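Local atomic coordinates of calcium binding protein (Fasciola hepatica, PDB entry 5FX0), a protein that probably binds calcium ions through EF-hands elsewhere in the full-length protein, the part here being its dynein light chain-like domain. Residues A[34-45]-A[90-98]. Sequence-based numbering, arbitrary orientation.
Sequences FKSLVTAHNGKD and FRYGRHICL
F34, near the C-terminal end of helix 24-40, drives its ring into the side chains that rise from one face of the hairpin formed by strands 87-92 and 95-101. With CG anti to the backbone N (chi1 -170°), the flat ring reaches toward the sheet. F90 turns its edge to one face of F34, an edge-to-face pair with centroids 5.2 Å apart and planes perpendicular. C97 CB lies over the same face as a CH-pi contact, 4.1 Å from the F34 centroid, and C97 SG approaches obliquely. V38 CG2 of the helix itself covers the opposite face, while CB of Y92 and CB of H95 meet the rim. A large planar residue suits this place because it presents faces and edge to different neighbours at once.

Farther out, the Y92 ring lies beside the helix, its CD2 edge toward V38 CG1. The K35 side chain crosses that of Y92 at about a right angle, with K35 CG 3.6 Å from Y92 OH; tyrosine suits a site where an apolar ring ends in a hydroxyl near the rim. Beyond the Schellman motif that closes the helix, R94 is long enough, when extended, to carry its several N-H donors across to the carboxylate of D45, which matches their charge. R94 NH2 meets D45 OD1 on the syn side at 2.7 Å in a salt bridge, helped by a weak bond from R94 NE. H95 turns its ring edge to the same oxygen, with H95 CE1 3.3 Å from D45 OD1, and R94 CG sits over its face.

A type II' turn from Y92 to H95 joins the strands. Helix 24-40 thus packs on this hairpin of the antiparallel sheet, as in the dynein light chain fold.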
loop_
_atom_site.group_PDB
_atom_site.type_symbol
_atom_site.label_atom_id
_atom_site.label_comp_id
_atom_site.label_asym_id
_atom_site.label_seq_id
_atom_site.Cartn_x
_atom_site.Cartn_y
_atom_site.Cartn_z
ATOM N N PHE A 34 15.995 -5.838 1.154
ATOM C CA PHE A 34 15.391 -4.712 1.859
ATOM C C PHE A 34 16.301 -4.178 2.979
ATOM O O PHE A 34 16.425 -2.967 3.158
ATOM C CB PHE A 34 14.047 -5.087 2.442
ATOM C CG PHE A 34 13.275 -3.920 2.974
ATOM C CD1 PHE A 34 12.581 -3.099 2.119
ATOM C CD2 PHE A 34 13.257 -3.636 4.320
ATOM C CE1 PHE A 34 11.853 -2.021 2.591
ATOM C CE2 PHE A 34 12.515 -2.567 4.808
ATOM C CZ PHE A 34 11.811 -1.762 3.940
ATOM N N LYS A 35 16.886 -5.101 3.735
ATOM C CA LYS A 35 17.836 -4.800 4.817
ATOM C C LYS A 35 18.982 -3.903 4.305
ATOM O O LYS A 35 19.296 -2.885 4.906
ATOM C CB LYS A 35 18.403 -6.111 5.370
ATOM C CG LYS A 35 18.769 -6.136 6.837
ATOM C CD LYS A 35 19.121 -7.566 7.266
ATOM C CE LYS A 35 19.489 -7.674 8.740
ATOM N NZ LYS A 35 20.867 -7.185 9.017
ATOM N N SER A 36 19.586 -4.283 3.185
ATOM C CA SER A 36 20.764 -3.565 2.682
ATOM C C SER A 36 20.360 -2.229 2.075
ATOM O O SER A 36 21.096 -1.249 2.205
ATOM C CB SER A 36 21.550 -4.396 1.660
ATOM O OG SER A 36 21.132 -4.107 0.339
ATOM N N LEU A 37 19.196 -2.188 1.420
ATOM C CA LEU A 37 18.704 -0.944 0.846
ATOM C C LEU A 37 18.383 0.098 1.904
ATOM O O LEU A 37 18.712 1.280 1.722
ATOM C CB LEU A 37 17.492 -1.169 -0.049
ATOM C CG LEU A 37 17.713 -1.901 -1.373
ATOM C CD1 LEU A 37 16.372 -2.064 -2.058
ATOM C CD2 LEU A 37 18.679 -1.140 -2.274
ATOM N N VAL A 38 17.766 -0.328 3.008
ATOM C CA VAL A 38 17.370 0.602 4.074
ATOM C C VAL A 38 18.596 1.069 4.856
ATOM O O VAL A 38 18.669 2.212 5.267
ATOM C CB VAL A 38 16.328 -0.022 5.033
ATOM C CG1 VAL A 38 15.980 0.918 6.168
ATOM C CG2 VAL A 38 15.043 -0.361 4.296
ATOM N N THR A 39 19.543 0.161 5.056
ATOM C CA THR A 39 20.747 0.432 5.801
ATOM C C THR A 39 21.628 1.417 5.057
ATOM O O THR A 39 22.052 2.398 5.641
ATOM C CB THR A 39 21.495 -0.873 6.094
ATOM O OG1 THR A 39 20.653 -1.698 6.903
ATOM C CG2 THR A 39 22.800 -0.611 6.845
ATOM N N ALA A 40 21.881 1.170 3.776
ATOM C CA ALA A 40 22.589 2.136 2.924
ATOM C C ALA A 40 22.055 3.573 3.103
ATOM O O ALA A 40 22.823 4.495 3.385
ATOM C CB ALA A 40 22.525 1.714 1.458
ATOM N N HIS A 41 20.737 3.741 3.030
ATOM C CA HIS A 41 20.113 5.068 3.122
ATOM C C HIS A 41 19.988 5.575 4.586
ATOM O O HIS A 41 19.279 6.543 4.834
ATOM C CB HIS A 41 18.714 5.054 2.455
ATOM C CG HIS A 41 18.707 4.691 0.991
ATOM N ND1 HIS A 41 17.810 5.241 0.097
ATOM C CD2 HIS A 41 19.456 3.820 0.270
ATOM C CE1 HIS A 41 18.007 4.729 -1.105
ATOM N NE2 HIS A 41 18.998 3.862 -1.027
ATOM N N ASN A 42 20.662 4.927 5.544
ATOM C CA ASN A 42 20.568 5.236 6.990
ATOM C C ASN A 42 19.170 5.153 7.638
ATOM O O ASN A 42 18.968 5.682 8.725
ATOM C CB ASN A 42 21.198 6.613 7.305
ATOM C CG ASN A 42 22.672 6.697 6.954
ATOM O OD1 ASN A 42 23.193 7.784 6.726
ATOM N ND2 ASN A 42 23.356 5.560 6.933
ATOM N N GLY A 43 18.220 4.476 7.002
ATOM C CA GLY A 43 16.840 4.440 7.496
ATOM C C GLY A 43 16.042 5.740 7.441
ATOM O O GLY A 43 14.995 5.832 8.081
ATOM N N LYS A 44 16.499 6.731 6.669
ATOM C CA LYS A 44 15.835 8.043 6.611
ATOM C C LYS A 44 14.448 7.890 5.993
ATOM O O LYS A 44 14.265 7.078 5.090
ATOM C CB LYS A 44 16.623 9.044 5.751
ATOM C CG LYS A 44 18.060 9.350 6.152
ATOM C CD LYS A 44 18.725 10.274 5.121
ATOM C CE LYS A 44 20.199 9.960 4.896
ATOM N NZ LYS A 44 21.058 10.184 6.097
ATOM N N ASP A 45 13.490 8.694 6.443
ATOM C CA ASP A 45 12.115 8.623 5.914
ATOM C C ASP A 45 11.921 9.252 4.519
ATOM O O ASP A 45 11.255 8.657 3.665
ATOM C CB ASP A 45 11.107 9.176 6.932
ATOM C CG ASP A 45 10.704 8.136 7.979
ATOM O OD1 ASP A 45 11.468 7.164 8.223
ATOM O OD2 ASP A 45 9.605 8.287 8.549
ATOM N N PHE A 90 6.420 -7.776 5.402
ATOM C CA PHE A 90 7.314 -7.965 6.520
ATOM C C PHE A 90 7.661 -6.648 7.176
ATOM O O PHE A 90 7.448 -5.592 6.609
ATOM C CB PHE A 90 8.560 -8.738 6.085
ATOM C CG PHE A 90 9.387 -8.042 5.064
ATOM C CD1 PHE A 90 9.073 -8.135 3.741
ATOM C CD2 PHE A 90 10.500 -7.302 5.436
ATOM C CE1 PHE A 90 9.834 -7.488 2.777
ATOM C CE2 PHE A 90 11.270 -6.642 4.484
ATOM C CZ PHE A 90 10.943 -6.751 3.151
ATOM N N ARG A 91 8.160 -6.741 8.388
ATOM C CA ARG A 91 8.544 -5.587 9.175
ATOM C C ARG A 91 10.067 -5.617 9.335
ATOM O O ARG A 91 10.671 -6.665 9.584
ATOM C CB ARG A 91 7.833 -5.634 10.522
ATOM C CG ARG A 91 8.281 -4.593 11.549
ATOM C CD ARG A 91 7.406 -4.574 12.803
ATOM N NE ARG A 91 6.077 -4.028 12.493
ATOM C CZ ARG A 91 4.966 -4.733 12.221
ATOM N NH1 ARG A 91 4.949 -6.063 12.241
ATOM N NH2 ARG A 91 3.841 -4.088 11.920
ATOM N N TYR A 92 10.683 -4.464 9.156
ATOM C CA TYR A 92 12.074 -4.266 9.526
ATOM C C TYR A 92 12.150 -2.992 10.351
ATOM O O TYR A 92 12.027 -1.898 9.829
ATOM C CB TYR A 92 12.944 -4.170 8.305
ATOM C CG TYR A 92 14.414 -4.075 8.647
ATOM C CD1 TYR A 92 15.036 -5.046 9.442
ATOM C CD2 TYR A 92 15.187 -3.021 8.179
ATOM C CE1 TYR A 92 16.375 -4.957 9.757
ATOM C CE2 TYR A 92 16.527 -2.933 8.488
ATOM C CZ TYR A 92 17.112 -3.893 9.274
ATOM O OH TYR A 92 18.434 -3.790 9.566
ATOM N N GLY A 93 12.276 -3.156 11.658
ATOM C CA GLY A 93 12.167 -2.049 12.598
ATOM C C GLY A 93 10.827 -1.354 12.542
ATOM O O GLY A 93 9.777 -1.969 12.747
ATOM N N ARG A 94 10.866 -0.067 12.246
ATOM C CA ARG A 94 9.653 0.745 12.136
ATOM C C ARG A 94 8.957 0.657 10.778
ATOM O O ARG A 94 7.784 1.024 10.652
ATOM C CB ARG A 94 9.960 2.215 12.479
ATOM C CG ARG A 94 10.821 3.001 11.507
ATOM C CD ARG A 94 10.873 4.474 11.937
ATOM N NE ARG A 94 11.555 5.309 10.953
ATOM C CZ ARG A 94 12.882 5.366 10.767
ATOM N NH1 ARG A 94 13.730 4.645 11.507
ATOM N NH2 ARG A 94 13.370 6.163 9.819
ATOM N N HIS A 95 9.685 0.210 9.766
ATOM C CA HIS A 95 9.147 0.100 8.420
ATOM C C HIS A 95 8.517 -1.255 8.123
ATOM O O HIS A 95 9.030 -2.294 8.530
ATOM C CB HIS A 95 10.247 0.386 7.425
ATOM C CG HIS A 95 10.794 1.761 7.564
ATOM N ND1 HIS A 95 10.015 2.884 7.380
ATOM C CD2 HIS A 95 12.021 2.202 7.916
ATOM C CE1 HIS A 95 10.747 3.959 7.586
ATOM N NE2 HIS A 95 11.965 3.572 7.919
ATOM N N ILE A 96 7.393 -1.207 7.415
ATOM C CA ILE A 96 6.669 -2.379 6.940
ATOM C C ILE A 96 6.810 -2.301 5.439
ATOM O O ILE A 96 6.530 -1.265 4.858
ATOM C CB ILE A 96 5.171 -2.349 7.337
ATOM C CG1 ILE A 96 5.011 -2.558 8.856
ATOM C CG2 ILE A 96 4.367 -3.396 6.557
ATOM C CD1 ILE A 96 3.682 -2.082 9.421
ATOM N N CYS A 97 7.253 -3.393 4.823
ATOM C CA CYS A 97 7.297 -3.512 3.380
ATOM C C CYS A 97 6.190 -4.439 2.874
ATOM O O CYS A 97 6.117 -5.578 3.276
ATOM C CB CYS A 97 8.664 -4.024 2.939
ATOM S SG CYS A 97 8.792 -4.201 1.157
ATOM N N LEU A 98 5.341 -3.918 2.003
ATOM C CA LEU A 98 4.376 -4.687 1.258
ATOM C C LEU A 98 4.854 -4.729 -0.196
ATOM O O LEU A 98 5.026 -3.695 -0.812
ATOM C CB LEU A 98 2.994 -4.030 1.318
ATOM C CG LEU A 98 2.474 -3.605 2.687
ATOM C CD1 LEU A 98 1.121 -2.935 2.498
ATOM C CD2 LEU A 98 2.364 -4.774 3.678
#